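Local coordinates for protein glutathione S-transferase (Ceriporiopsis subvermispora, PDB 6J3E) that probably conjugates glutathione to electrophilic substrates, as a serine-type glutathione S-transferase of a white-rot fungus, at residues Tyr68-Gly80 with Ser84-Tyr97. Numbering follows the deposited sequence.
Sequences YYTLPVIHDPSTG and SDSAAIARYLDKTY. With EDO (1,2-ethanediol), chain D; EDO (1,2-ethanediol), chain C.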
ATOM      1  N   TYR A  68      20.059   1.271 -12.896  1.00 57.12           N
ATOM      2  CA  TYR A  68      19.380   2.549 -13.117  1.00 61.26           C
ATOM      3  C   TYR A  68      19.647   3.451 -11.918  1.00 56.41           C
ATOM      4  O   TYR A  68      19.288   3.110 -10.785  1.00 51.71           O
ATOM      5  CB  TYR A  68      17.878   2.328 -13.314  1.00 61.66           C
ATOM      6  CG  TYR A  68      17.061   3.524 -13.774  1.00 63.88           C
ATOM      7  CD1 TYR A  68      16.993   3.867 -15.127  1.00 62.91           C
ATOM      8  CD2 TYR A  68      16.298   4.270 -12.864  1.00 58.00           C
ATOM      9  CE1 TYR A  68      16.229   4.944 -15.558  1.00 59.56           C
ATOM     10  CE2 TYR A  68      15.524   5.347 -13.292  1.00 57.74           C
ATOM     11  CZ  TYR A  68      15.497   5.677 -14.641  1.00 59.42           C
ATOM     12  OH  TYR A  68      14.743   6.737 -15.074  1.00 57.38           O
ATOM     13  N   TYR A  69      20.268   4.596 -12.164  1.00 57.14           N
ATOM     14  CA  TYR A  69      20.638   5.515 -11.102  1.00 50.04           C
ATOM     15  C   TYR A  69      19.680   6.699 -11.052  1.00 50.76           C
ATOM     16  O   TYR A  69      19.322   7.269 -12.087  1.00 52.03           O
ATOM     17  CB  TYR A  69      22.068   6.000 -11.305  1.00 50.08           C
ATOM     18  CG  TYR A  69      23.121   4.916 -11.162  1.00 54.91           C
ATOM     19  CD1 TYR A  69      23.624   4.567  -9.917  1.00 54.21           C
ATOM     20  CD2 TYR A  69      23.625   4.256 -12.276  1.00 57.03           C
ATOM     21  CE1 TYR A  69      24.598   3.599  -9.782  1.00 57.45           C
ATOM     22  CE2 TYR A  69      24.590   3.274 -12.148  1.00 54.16           C
ATOM     23  CZ  TYR A  69      25.081   2.960 -10.906  1.00 55.64           C
ATOM     24  OH  TYR A  69      26.051   1.992 -10.776  1.00 63.86           O
ATOM     25  N   THR A  70      19.278   7.065  -9.836  1.00 48.33           N
ATOM     26  CA  THR A  70      18.369   8.172  -9.578  1.00 49.52           C
ATOM     27  C   THR A  70      18.872   8.998  -8.405  1.00 52.33           C
ATOM     28  O   THR A  70      19.663   8.538  -7.573  1.00 49.24           O
ATOM     29  CB  THR A  70      16.949   7.690  -9.236  1.00 51.31           C
ATOM     30  OG1 THR A  70      17.013   6.763  -8.132  1.00 45.95           O
ATOM     31  CG2 THR A  70      16.300   7.035 -10.434  1.00 47.93           C
ATOM     32  N   LEU A  71      18.365  10.221  -8.329  1.00 51.63           N
ATOM     33  CA  LEU A  71      18.519  11.041  -7.137  1.00 49.44           C
ATOM     34  C   LEU A  71      17.188  11.012  -6.394  1.00 54.34           C
ATOM     35  O   LEU A  71      16.162  10.676  -6.991  1.00 54.40           O
ATOM     36  CB  LEU A  71      18.929  12.461  -7.519  1.00 53.75           C
ATOM     37  CG  LEU A  71      20.236  12.454  -8.314  1.00 56.51           C
ATOM     38  CD1 LEU A  71      20.732  13.878  -8.538  1.00 55.07           C
ATOM     39  CD2 LEU A  71      21.261  11.590  -7.562  1.00 47.92           C
ATOM     40  N   PRO A  72      17.182  11.346  -5.093  1.00 56.68           N
ATOM     41  CA  PRO A  72      18.267  11.847  -4.238  1.00 55.57           C
ATOM     42  C   PRO A  72      19.365  10.833  -3.925  1.00 52.70           C
ATOM     43  O   PRO A  72      19.105   9.630  -3.871  1.00 53.10           O
ATOM     44  CB  PRO A  72      17.532  12.223  -2.949  1.00 53.98           C
ATOM     45  CG  PRO A  72      16.374  11.278  -2.907  1.00 52.36           C
ATOM     46  CD  PRO A  72      15.928  11.182  -4.334  1.00 50.99           C
ATOM     47  N   VAL A  73      20.579  11.331  -3.717  1.00 50.71           N
ATOM     48  CA  VAL A  73      21.654  10.567  -3.097  1.00 53.18           C
ATOM     49  C   VAL A  73      22.349  11.469  -2.085  1.00 51.79           C
ATOM     50  O   VAL A  73      22.468  12.680  -2.300  1.00 58.40           O
ATOM     51  CB  VAL A  73      22.649  10.039  -4.148  1.00 50.86           C
ATOM     52  CG1 VAL A  73      23.833   9.393  -3.481  1.00 51.32           C
ATOM     53  CG2 VAL A  73      21.971   9.029  -5.048  1.00 50.44           C
ATOM     54  N   ILE A  74      22.790  10.900  -0.972  1.00 50.55           N
ATOM     55  CA  ILE A  74      23.621  11.654  -0.041  1.00 59.62           C
ATOM     56  C   ILE A  74      24.943  10.926   0.157  1.00 59.67           C
ATOM     57  O   ILE A  74      25.005   9.693   0.126  1.00 57.45           O
ATOM     58  CB  ILE A  74      22.944  11.904   1.326  1.00 57.43           C
ATOM     59  CG1 ILE A  74      22.617  10.588   2.030  1.00 52.25           C
ATOM     60  CG2 ILE A  74      21.728  12.795   1.161  1.00 55.18           C
ATOM     61  CD1 ILE A  74      22.298  10.769   3.496  1.00 51.26           C
ATOM     62  N   HIS A  75      26.012  11.706   0.347  1.00 61.09           N
ATOM     63  CA  HIS A  75      27.286  11.185   0.825  1.00 63.12           C
ATOM     64  C   HIS A  75      27.631  11.849   2.146  1.00 63.47           C
ATOM     65  O   HIS A  75      27.641  13.084   2.248  1.00 65.29           O
ATOM     66  CB  HIS A  75      28.439  11.392  -0.156  1.00 61.40           C
ATOM     67  CG  HIS A  75      29.757  10.979   0.417  1.00 66.21           C
ATOM     68  ND1 HIS A  75      30.086   9.658   0.629  1.00 64.91           N
ATOM     69  CD2 HIS A  75      30.798  11.708   0.888  1.00 62.95           C
ATOM     70  CE1 HIS A  75      31.282   9.589   1.185  1.00 63.73           C
ATOM     71  NE2 HIS A  75      31.739  10.819   1.345  1.00 64.90           N
ATOM     72  N   ASP A  76      27.909  11.016   3.151  1.00 65.27           N
ATOM     73  CA  ASP A  76      28.160  11.440   4.524  1.00 65.60           C
ATOM     74  C   ASP A  76      29.641  11.268   4.806  1.00 66.97           C
ATOM     75  O   ASP A  76      30.081  10.158   5.146  1.00 66.05           O
ATOM     76  CB  ASP A  76      27.320  10.617   5.506  1.00 60.65           C
ATOM     77  CG  ASP A  76      27.387  11.155   6.927  1.00 66.86           C
ATOM     78  OD1 ASP A  76      28.021  12.220   7.119  1.00 65.60           O
ATOM     79  OD2 ASP A  76      26.789  10.541   7.845  1.00 64.11           O
ATOM     80  N   PRO A  77      30.457  12.315   4.651  1.00 66.91           N
ATOM     81  CA  PRO A  77      31.897  12.151   4.897  1.00 68.43           C
ATOM     82  C   PRO A  77      32.195  11.744   6.331  1.00 70.22           C
ATOM     83  O   PRO A  77      33.176  11.027   6.576  1.00 69.15           O
ATOM     84  CB  PRO A  77      32.469  13.531   4.542  1.00 70.73           C
ATOM     85  CG  PRO A  77      31.338  14.467   4.760  1.00 71.91           C
ATOM     86  CD  PRO A  77      30.097  13.719   4.385  1.00 70.40           C
ATOM     87  N   SER A  78      31.345  12.147   7.284  1.00 70.87           N
ATOM     88  CA  SER A  78      31.471  11.666   8.657  1.00 66.99           C
ATOM     89  C   SER A  78      31.528  10.145   8.727  1.00 67.22           C
ATOM     90  O   SER A  78      32.092   9.583   9.670  1.00 62.16           O
ATOM     91  CB  SER A  78      30.297  12.176   9.492  1.00 65.49           C
ATOM     92  OG  SER A  78      29.539  11.084   9.988  1.00 63.96           O
ATOM     93  N   THR A  79      30.963   9.458   7.740  1.00 70.11           N
ATOM     94  CA  THR A  79      30.905   8.009   7.762  1.00 65.03           C
ATOM     95  C   THR A  79      31.514   7.350   6.543  1.00 62.35           C
ATOM     96  O   THR A  79      31.797   6.146   6.592  1.00 62.05           O
ATOM     97  CB  THR A  79      29.454   7.540   7.891  1.00 68.59           C
ATOM     98  OG1 THR A  79      29.433   6.162   8.254  1.00 74.42           O
ATOM     99  CG2 THR A  79      28.754   7.690   6.587  1.00 60.36           C
ATOM    100  N   GLY A  80      31.716   8.088   5.458  1.00 63.04           N
ATOM    101  CA  GLY A  80      32.160   7.508   4.210  1.00 62.35           C
ATOM    102  C   GLY A  80      31.105   6.752   3.429  1.00 64.42           C
ATOM    103  O   GLY A  80      31.420   6.228   2.354  1.00 67.23           O
ATOM    104  N   SER A  84      21.372   5.929  -1.420  1.00 53.93           N
ATOM    105  CA  SER A  84      20.441   6.360  -2.450  1.00 51.12           C
ATOM    106  C   SER A  84      19.053   5.821  -2.136  1.00 52.64           C
ATOM    107  O   SER A  84      18.898   4.874  -1.358  1.00 56.12           O
ATOM    108  CB  SER A  84      20.885   5.890  -3.834  1.00 52.81           C
ATOM    109  OG  SER A  84      20.837   4.476  -3.925  1.00 55.31           O
ATOM    110  N   ASP A  85      18.049   6.433  -2.773  1.00 53.14           N
ATOM    111  CA  ASP A  85      16.621   6.177  -2.551  1.00 55.84           C
ATOM    112  C   ASP A  85      16.200   6.836  -1.246  1.00 52.46           C
ATOM    113  O   ASP A  85      16.743   6.520  -0.178  1.00 53.44           O
ATOM    114  CB  ASP A  85      16.277   4.675  -2.550  1.00 51.05           C
ATOM    115  CG  ASP A  85      14.773   4.412  -2.454  1.00 58.66           C
ATOM    116  OD1 ASP A  85      14.191   4.668  -1.382  1.00 60.03           O
ATOM    117  OD2 ASP A  85      14.164   3.957  -3.454  1.00 71.63           O
ATOM    118  N   SER A  86      15.220   7.742  -1.329  1.00 52.12           N
ATOM    119  CA  SER A  86      14.861   8.575  -0.182  1.00 51.11           C
ATOM    120  C   SER A  86      14.401   7.756   1.015  1.00 50.74           C
ATOM    121  O   SER A  86      14.633   8.165   2.159  1.00 51.58           O
ATOM    122  CB  SER A  86      13.780   9.585  -0.572  1.00 50.58           C
ATOM    123  OG  SER A  86      12.800   9.007  -1.413  1.00 56.54           O
ATOM    124  N   ALA A  87      13.744   6.611   0.787  1.00 46.55           N
ATOM    125  CA  ALA A  87      13.342   5.782   1.920  1.00 50.87           C
ATOM    126  C   ALA A  87      14.558   5.209   2.632  1.00 52.13           C
ATOM    127  O   ALA A  87      14.566   5.101   3.860  1.00 53.02           O
ATOM    128  CB  ALA A  87      12.402   4.659   1.472  1.00 47.89           C
ATOM    129  N   ALA A  88      15.602   4.850   1.882  1.00 53.97           N
ATOM    130  CA  ALA A  88      16.829   4.352   2.501  1.00 51.10           C
ATOM    131  C   ALA A  88      17.650   5.471   3.123  1.00 47.13           C
ATOM    132  O   ALA A  88      18.345   5.237   4.110  1.00 50.57           O
ATOM    133  CB  ALA A  88      17.679   3.599   1.475  1.00 48.06           C
ATOM    134  N   ILE A  89      17.606   6.673   2.540  1.00 49.02           N
ATOM    135  CA  ILE A  89      18.208   7.843   3.171  1.00 47.86           C
ATOM    136  C   ILE A  89      17.591   8.052   4.547  1.00 51.81           C
ATOM    137  O   ILE A  89      18.288   8.282   5.545  1.00 53.43           O
ATOM    138  CB  ILE A  89      18.013   9.095   2.292  1.00 54.20           C
ATOM    139  CG1 ILE A  89      18.398   8.850   0.821  1.00 52.93           C
ATOM    140  CG2 ILE A  89      18.795  10.267   2.850  1.00 48.18           C
ATOM    141  CD1 ILE A  89      19.800   8.979   0.536  1.00 53.14           C
ATOM    142  N   ALA A  90      16.265   7.972   4.615  1.00 50.29           N
ATOM    143  CA  ALA A  90      15.578   8.256   5.861  1.00 50.68           C
ATOM    144  C   ALA A  90      16.009   7.272   6.932  1.00 53.14           C
ATOM    145  O   ALA A  90      16.297   7.667   8.070  1.00 52.29           O
ATOM    146  CB  ALA A  90      14.058   8.216   5.653  1.00 44.17           C
ATOM    147  N   ARG A  91      16.085   5.983   6.576  1.00 51.85           N
ATOM    148  CA  ARG A  91      16.474   4.983   7.566  1.00 54.26           C
ATOM    149  C   ARG A  91      17.910   5.182   7.993  1.00 57.71           C
ATOM    150  O   ARG A  91      18.231   5.057   9.180  1.00 57.87           O
ATOM    151  CB  ARG A  91      16.282   3.568   7.026  1.00 48.76           C
ATOM    152  CG  ARG A  91      14.825   3.243   6.728  1.00 53.23           C
ATOM    153  CD  ARG A  91      14.647   1.835   6.199  1.00 54.42           C
ATOM    154  NE  ARG A  91      13.260   1.418   6.249  1.00 53.27           N
ATOM    155  CZ  ARG A  91      12.361   1.766   5.352  1.00 57.47           C
ATOM    156  NH1 ARG A  91      11.111   1.321   5.481  1.00 60.68           N
ATOM    157  NH2 ARG A  91      12.683   2.567   4.312  1.00 54.64           N
ATOM    158  N   TYR A  92      18.790   5.473   7.029  1.00 56.85           N
ATOM    159  CA  TYR A  92      20.175   5.743   7.371  1.00 54.44           C
ATOM    160  C   TYR A  92      20.274   6.935   8.304  1.00 55.10           C
ATOM    161  O   TYR A  92      21.027   6.908   9.280  1.00 60.20           O
ATOM    162  CB  TYR A  92      20.985   5.988   6.110  1.00 53.52           C
ATOM    163  CG  TYR A  92      22.328   6.570   6.430  1.00 58.06           C
ATOM    164  CD1 TYR A  92      23.412   5.739   6.717  1.00 55.33           C
ATOM    165  CD2 TYR A  92      22.516   7.956   6.467  1.00 56.85           C
ATOM    166  CE1 TYR A  92      24.648   6.265   7.017  1.00 56.86           C
ATOM    167  CE2 TYR A  92      23.747   8.493   6.771  1.00 60.63           C
ATOM    168  CZ  TYR A  92      24.808   7.640   7.042  1.00 60.68           C
ATOM    169  OH  TYR A  92      26.021   8.182   7.350  1.00 59.75           O
ATOM    170  N   LEU A  93      19.542   8.004   8.007  1.00 53.91           N
ATOM    171  CA  LEU A  93      19.590   9.173   8.878  1.00 58.70           C
ATOM    172  C   LEU A  93      19.069   8.853  10.282  1.00 61.51           C
ATOM    173  O   LEU A  93      19.632   9.332  11.278  1.00 59.64           O
ATOM    174  CB  LEU A  93      18.804  10.316   8.244  1.00 58.85           C
ATOM    175  CG  LEU A  93      19.427  10.778   6.930  1.00 55.91           C
ATOM    176  CD1 LEU A  93      18.636  11.927   6.335  1.00 46.40           C
ATOM    177  CD2 LEU A  93      20.885  11.147   7.162  1.00 55.29           C
ATOM    178  N   ASP A  94      17.990   8.052  10.382  1.00 56.18           N
ATOM    179  CA  ASP A  94      17.508   7.581  11.686  1.00 58.40           C
ATOM    180  C   ASP A  94      18.625   6.882  12.451  1.00 58.52           C
ATOM    181  O   ASP A  94      18.848   7.142  13.635  1.00 59.26           O
ATOM    182  CB  ASP A  94      16.333   6.600  11.520  1.00 52.15           C
ATOM    183  CG  ASP A  94      14.955   7.269  11.530  1.00 58.27           C
ATOM    184  OD1 ASP A  94      14.863   8.517  11.591  1.00 57.53           O
ATOM    185  OD2 ASP A  94      13.944   6.514  11.450  1.00 60.33           O
ATOM    186  N   LYS A  95      19.333   5.980  11.774  1.00 56.51           N
ATOM    187  CA  LYS A  95      20.241   5.059  12.437  1.00 61.80           C
ATOM    188  C   LYS A  95      21.605   5.689  12.696  1.00 62.54           C
ATOM    189  O   LYS A  95      22.296   5.308  13.646  1.00 62.54           O
ATOM    190  CB  LYS A  95      20.361   3.780  11.597  1.00 54.81           C
ATOM    191  CG  LYS A  95      21.718   3.110  11.625  1.00 63.50           C
ATOM    192  CD  LYS A  95      22.019   2.426  10.304  1.00 65.26           C
ATOM    193  CE  LYS A  95      23.506   2.078  10.182  1.00 74.39           C
ATOM    194  NZ  LYS A  95      23.878   1.732   8.776  1.00 75.21           N
ATOM    195  N   THR A  96      21.995   6.673  11.906  1.00 59.26           N
ATOM    196  CA  THR A  96      23.306   7.270  12.099  1.00 61.23           C
ATOM    197  C   THR A  96      23.260   8.482  13.025  1.00 62.38           C
ATOM    198  O   THR A  96      24.252   8.765  13.706  1.00 66.31           O
ATOM    199  CB  THR A  96      23.900   7.617  10.725  1.00 63.98           C
ATOM    200  OG1 THR A  96      24.010   6.415   9.956  1.00 54.36           O
ATOM    201  CG2 THR A  96      25.281   8.258  10.832  1.00 63.75           C
ATOM    202  N   TYR A  97      22.125   9.179  13.102  1.00 63.49           N
ATOM    203  CA  TYR A  97      21.976  10.379  13.926  1.00 60.74           C
ATOM    204  C   TYR A  97      20.822  10.162  14.889  1.00 62.22           C
ATOM    205  O   TYR A  97      19.805  10.860  14.824  1.00 62.20           O
ATOM    206  CB  TYR A  97      21.763  11.617  13.063  1.00 56.70           C
ATOM    207  CG  TYR A  97      22.935  11.813  12.148  1.00 63.34           C
ATOM    208  CD1 TYR A  97      22.959  11.260  10.878  1.00 60.12           C
ATOM    209  CD2 TYR A  97      24.057  12.495  12.581  1.00 65.69           C
ATOM    210  CE1 TYR A  97      24.057  11.419  10.060  1.00 61.57           C
ATOM    211  CE2 TYR A  97      25.155  12.657  11.763  1.00 66.58           C
ATOM    212  CZ  TYR A  97      25.158  12.112  10.513  1.00 60.44           C
ATOM    213  OH  TYR A  97      26.280  12.283   9.731  1.00 61.44           O
TER
HETATM  214  C1  EDO D 302      14.637   7.615  -5.277  1.00 57.57           C
HETATM  215  O1  EDO D 302      14.102   7.649  -6.610  1.00 64.76           O
HETATM  216  C2  EDO D 302      13.496   7.434  -4.287  1.00 63.38           C
HETATM  217  O2  EDO D 302      12.973   8.717  -3.942  1.00 60.12           O
HETATM  218  C1  EDO C 301      19.517   6.881 -15.677  1.00 57.16           C
HETATM  219  O1  EDO C 301      20.093   7.784 -14.719  1.00 54.04           O
HETATM  220  C2  EDO C 301      20.540   5.806 -16.040  1.00 59.27           C
HETATM  221  O2  EDO C 301      21.213   5.357 -14.851  1.00 59.48           O
HETATM  222  O   HOH W   1      17.716   7.746  -5.723  1.00 55.40           O
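D76 holds its CG anti to the backbone N (chi1 -171°) and Y92 does the same on its helix (chi1 167°), which brings the carboxylate of the one to the phenol of the other. Y97 and D76 reach toward each other from opposite directions, and the Y97 hydroxyl meets the same oxygen. Two phenols thus donate to OD2 of D76: Y97 OH at 2.6 Å, on the syn side and 22° out of the carboxylate plane, and Y92 OH, whose position is less certain. OD2 lies at the edge of both rings, but the carboxylate stands nearly perpendicular to the Y92 ring and is much closer to coplanar with that of Y97. An alanine in place of D76 would probably leave both hydroxyls without their shared acceptor and open a gap between the strand end and the helix. Nearer the start of the helix, I74 and I89 meet tip to tip, I74 CG1 lying 3.6 Å from I89 CD1, while I74 CD1 also touches L93 CD2 at 3.9 Å. The arrangement illustrates the C-terminal beta-beta-alpha unit of the thioredoxin-like domain of glutathione transferases: strand 73-76, entered through the cis-proline P72, pairs with the antiparallel strand 81-84, and helix 86-96 then packs on one face of the sheet, running roughly along strand 73-76 with the axes 9.1 Å apart. At the helix start D85, the N-cap, accepts from A87 N through OD1, and P72 CG rests 3.9 Å from S86 CB. A water bridges P72 O and D85 N, tying the cis-proline turn to the cap. No glutathione is bound here; S86, a glutathione-binding residue, hydrogen-bonds through OG to O2 of an ethanediol, probably from the crystallisation liquor, at 2.6 Å, and N23 and K26, two further glutathione-binding residues, also hold ethanediol by hydrogen bonds.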